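Local coordinates for sterol carrier protein 2 (Thermus thermophilus, PDB 2CX7), which probably binds and transfers sterols or other lipids in a hydrophobic pocket, at residues 21-26 and 117-122. Numbering follows the deposited sequence.
Sequences AYRKAA and QAAQEL
Y22 and A25 lie opposite E121 and A118 across two nearly antiparallel helices, 21-25 and 117-122, whose axes approach to 8.6 Å at a signed crossing angle of -159°. The CA atoms come closest at A25 and A118, 4.7 Å apart, both residues small enough to let the helices close. CB of A25 sits 3.7 Å from CA of A118, and the methyl of A26, just past the helix end, meets that of A118. The ring of Y22 enters beside this alanine patch. With CG anti to the backbone N (chi1 173°), the ring reaches across helix 117-122, its edge turned to E121 CB and to the carbonyl O of A118, which lies in the ring plane 3.9 Å from CD1. L122 comes in obliquely, its CD2 3.5 Å from CE1 of Y22, and both side chains also rest on L16 of helix 6-17. A leucine in place of Y22 would lose the ring edge beside A118 and is likely to leave L122 CD2 with a gap on this side. Toward solvent the partners become mixed. The bent chain of E121 runs past Y22 in the opposite direction and lays its carboxylate against A21, E121 OE1 3.5 Å from A21 CB, while the extended Q117 brings its OE1 to CB of A25. A single water joins the backbones, donating to A25 O at 2.8 Å and accepting from A118 N at 2.9 Å. A25 is the last helical residue, consistent with its carbonyl turning to water rather than a helical N-H. The helix pair thus rests on contacts of methyl groups and of the Y22 ring, with one water bridge as its polar link and E121 and Q117 at the outer margin.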
ATOM      1  N   ALA A  21       2.808   9.816 -13.121  1.00 22.53           N
ATOM      2  CA  ALA A  21       3.994   9.783 -12.264  1.00 19.70           C
ATOM      3  C   ALA A  21       4.240   8.375 -11.736  1.00 19.43           C
ATOM      4  O   ALA A  21       5.370   7.879 -11.747  1.00 17.59           O
ATOM      5  CB  ALA A  21       3.834  10.765 -11.098  1.00 23.92           C
ATOM      6  N   TYR A  22       3.179   7.728 -11.267  1.00 17.71           N
ATOM      7  CA  TYR A  22       3.327   6.367 -10.775  1.00 17.16           C
ATOM      8  C   TYR A  22       3.664   5.438 -11.944  1.00 17.30           C
ATOM      9  O   TYR A  22       4.509   4.544 -11.827  1.00 15.46           O
ATOM     10  CB  TYR A  22       2.040   5.870 -10.109  1.00 13.60           C
ATOM     11  CG  TYR A  22       2.154   4.412  -9.749  1.00 14.81           C
ATOM     12  CD1 TYR A  22       3.026   3.992  -8.746  1.00 20.43           C
ATOM     13  CD2 TYR A  22       1.480   3.439 -10.486  1.00 12.77           C
ATOM     14  CE1 TYR A  22       3.233   2.636  -8.492  1.00 16.54           C
ATOM     15  CE2 TYR A  22       1.675   2.095 -10.242  1.00 16.41           C
ATOM     16  CZ  TYR A  22       2.555   1.696  -9.244  1.00 13.56           C
ATOM     17  OH  TYR A  22       2.758   0.352  -9.020  1.00 12.66           O
ATOM     18  N   ARG A  23       2.995   5.659 -13.069  1.00 17.68           N
ATOM     19  CA  ARG A  23       3.193   4.843 -14.262  1.00 17.54           C
ATOM     20  C   ARG A  23       4.662   4.836 -14.678  1.00 17.52           C
ATOM     21  O   ARG A  23       5.206   3.790 -15.022  1.00 21.04           O
ATOM     22  CB  ARG A  23       2.325   5.381 -15.404  1.00 15.80           C
ATOM     23  CG  ARG A  23       1.988   4.359 -16.487  1.00 18.04           C
ATOM     24  CD  ARG A  23       1.173   5.023 -17.571  1.00 20.14           C
ATOM     25  NE  ARG A  23      -0.064   5.578 -17.032  1.00 21.46           N
ATOM     26  CZ  ARG A  23      -0.656   6.668 -17.502  1.00 19.33           C
ATOM     27  NH1 ARG A  23      -0.117   7.322 -18.517  1.00 19.33           N
ATOM     28  NH2 ARG A  23      -1.789   7.098 -16.960  1.00 20.90           N
ATOM     29  N   LYS A  24       5.299   6.003 -14.643  1.00 18.54           N
ATOM     30  CA  LYS A  24       6.709   6.116 -15.010  1.00 22.01           C
ATOM     31  C   LYS A  24       7.601   5.453 -13.963  1.00 18.55           C
ATOM     32  O   LYS A  24       8.469   4.646 -14.301  1.00 22.13           O
ATOM     33  CB  LYS A  24       7.112   7.589 -15.161  1.00 24.93           C
ATOM     34  CG  LYS A  24       6.514   8.291 -16.364  1.00 33.56           C
ATOM     35  CD  LYS A  24       7.120   9.684 -16.546  1.00 41.25           C
ATOM     36  CE  LYS A  24       6.502  10.409 -17.733  1.00 39.29           C
ATOM     37  NZ  LYS A  24       5.042  10.650 -17.542  1.00 46.05           N
ATOM     38  N   ALA A  25       7.372   5.783 -12.692  1.00 17.04           N
ATOM     39  CA  ALA A  25       8.162   5.240 -11.586  1.00 18.27           C
ATOM     40  C   ALA A  25       8.157   3.721 -11.460  1.00 18.29           C
ATOM     41  O   ALA A  25       9.165   3.117 -11.073  1.00 19.46           O
ATOM     42  CB  ALA A  25       7.695   5.855 -10.270  1.00 21.70           C
ATOM     43  N   ALA A  26       7.026   3.101 -11.777  1.00 15.83           N
ATOM     44  CA  ALA A  26       6.893   1.658 -11.666  1.00 15.12           C
ATOM     45  C   ALA A  26       6.901   0.934 -13.014  1.00 15.69           C
ATOM     46  O   ALA A  26       6.408  -0.185 -13.115  1.00 13.87           O
ATOM     47  CB  ALA A  26       5.599   1.330 -10.907  1.00 18.00           C
ATOM     48  N   GLN A 117      11.108   5.264  -5.668  1.00 16.71           N
ATOM     49  CA  GLN A 117      10.274   6.291  -6.262  1.00 16.65           C
ATOM     50  C   GLN A 117       8.843   5.782  -6.483  1.00 15.47           C
ATOM     51  O   GLN A 117       7.874   6.518  -6.297  1.00 14.06           O
ATOM     52  CB  GLN A 117      10.879   6.756  -7.584  1.00 20.67           C
ATOM     53  CG  GLN A 117      10.207   7.988  -8.158  1.00 29.67           C
ATOM     54  CD  GLN A 117      10.840   8.425  -9.463  1.00 38.01           C
ATOM     55  OE1 GLN A 117      10.926   7.645 -10.414  1.00 37.69           O
ATOM     56  NE2 GLN A 117      11.287   9.677  -9.518  1.00 40.76           N
ATOM     57  N   ALA A 118       8.714   4.526  -6.897  1.00 16.92           N
ATOM     58  CA  ALA A 118       7.394   3.947  -7.117  1.00 18.17           C
ATOM     59  C   ALA A 118       6.655   3.933  -5.777  1.00 19.57           C
ATOM     60  O   ALA A 118       5.454   4.211  -5.715  1.00 18.96           O
ATOM     61  CB  ALA A 118       7.520   2.513  -7.670  1.00 17.47           C
ATOM     62  N   ALA A 119       7.378   3.618  -4.703  1.00 15.76           N
ATOM     63  CA  ALA A 119       6.783   3.579  -3.370  1.00 17.48           C
ATOM     64  C   ALA A 119       6.307   4.980  -2.978  1.00 12.71           C
ATOM     65  O   ALA A 119       5.201   5.155  -2.458  1.00 13.91           O
ATOM     66  CB  ALA A 119       7.800   3.052  -2.351  1.00 15.19           C
ATOM     67  N   GLN A 120       7.150   5.979  -3.219  1.00 12.71           N
ATOM     68  CA  GLN A 120       6.792   7.354  -2.902  1.00 14.26           C
ATOM     69  C   GLN A 120       5.532   7.742  -3.677  1.00 18.12           C
ATOM     70  O   GLN A 120       4.630   8.388  -3.135  1.00 16.57           O
ATOM     71  CB  GLN A 120       7.949   8.300  -3.251  1.00 13.39           C
ATOM     72  CG  GLN A 120       9.171   8.144  -2.366  1.00 15.07           C
ATOM     73  CD  GLN A 120      10.358   8.950  -2.869  1.00 17.59           C
ATOM     74  OE1 GLN A 120      10.831   8.750  -3.990  1.00 20.90           O
ATOM     75  NE2 GLN A 120      10.845   9.865  -2.041  1.00 19.28           N
ATOM     76  N   GLU A 121       5.457   7.334  -4.943  1.00 17.26           N
ATOM     77  CA  GLU A 121       4.287   7.656  -5.753  1.00 15.18           C
ATOM     78  C   GLU A 121       3.035   6.897  -5.297  1.00 17.43           C
ATOM     79  O   GLU A 121       1.936   7.457  -5.283  1.00 15.32           O
ATOM     80  CB  GLU A 121       4.554   7.375  -7.240  1.00 14.09           C
ATOM     81  CG  GLU A 121       5.468   8.387  -7.934  1.00 19.04           C
ATOM     82  CD  GLU A 121       4.950   9.818  -7.838  1.00 27.36           C
ATOM     83  OE1 GLU A 121       3.723  10.008  -7.717  1.00 28.73           O
ATOM     84  OE2 GLU A 121       5.774  10.754  -7.894  1.00 24.73           O
ATOM     85  N   LEU A 122       3.196   5.626  -4.936  1.00 15.85           N
ATOM     86  CA  LEU A 122       2.063   4.829  -4.459  1.00 15.51           C
ATOM     87  C   LEU A 122       1.402   5.570  -3.314  1.00 14.64           C
ATOM     88  O   LEU A 122       0.172   5.694  -3.246  1.00 14.15           O
ATOM     89  CB  LEU A 122       2.534   3.460  -3.945  1.00 15.06           C
ATOM     90  CG  LEU A 122       2.775   2.334  -4.956  1.00 21.47           C
ATOM     91  CD1 LEU A 122       3.398   1.136  -4.257  1.00 16.39           C
ATOM     92  CD2 LEU A 122       1.445   1.928  -5.600  1.00 23.75           C
TER
HETATM   93  O   HOH W   1      10.578   3.149  -8.682  1.00 21.58           O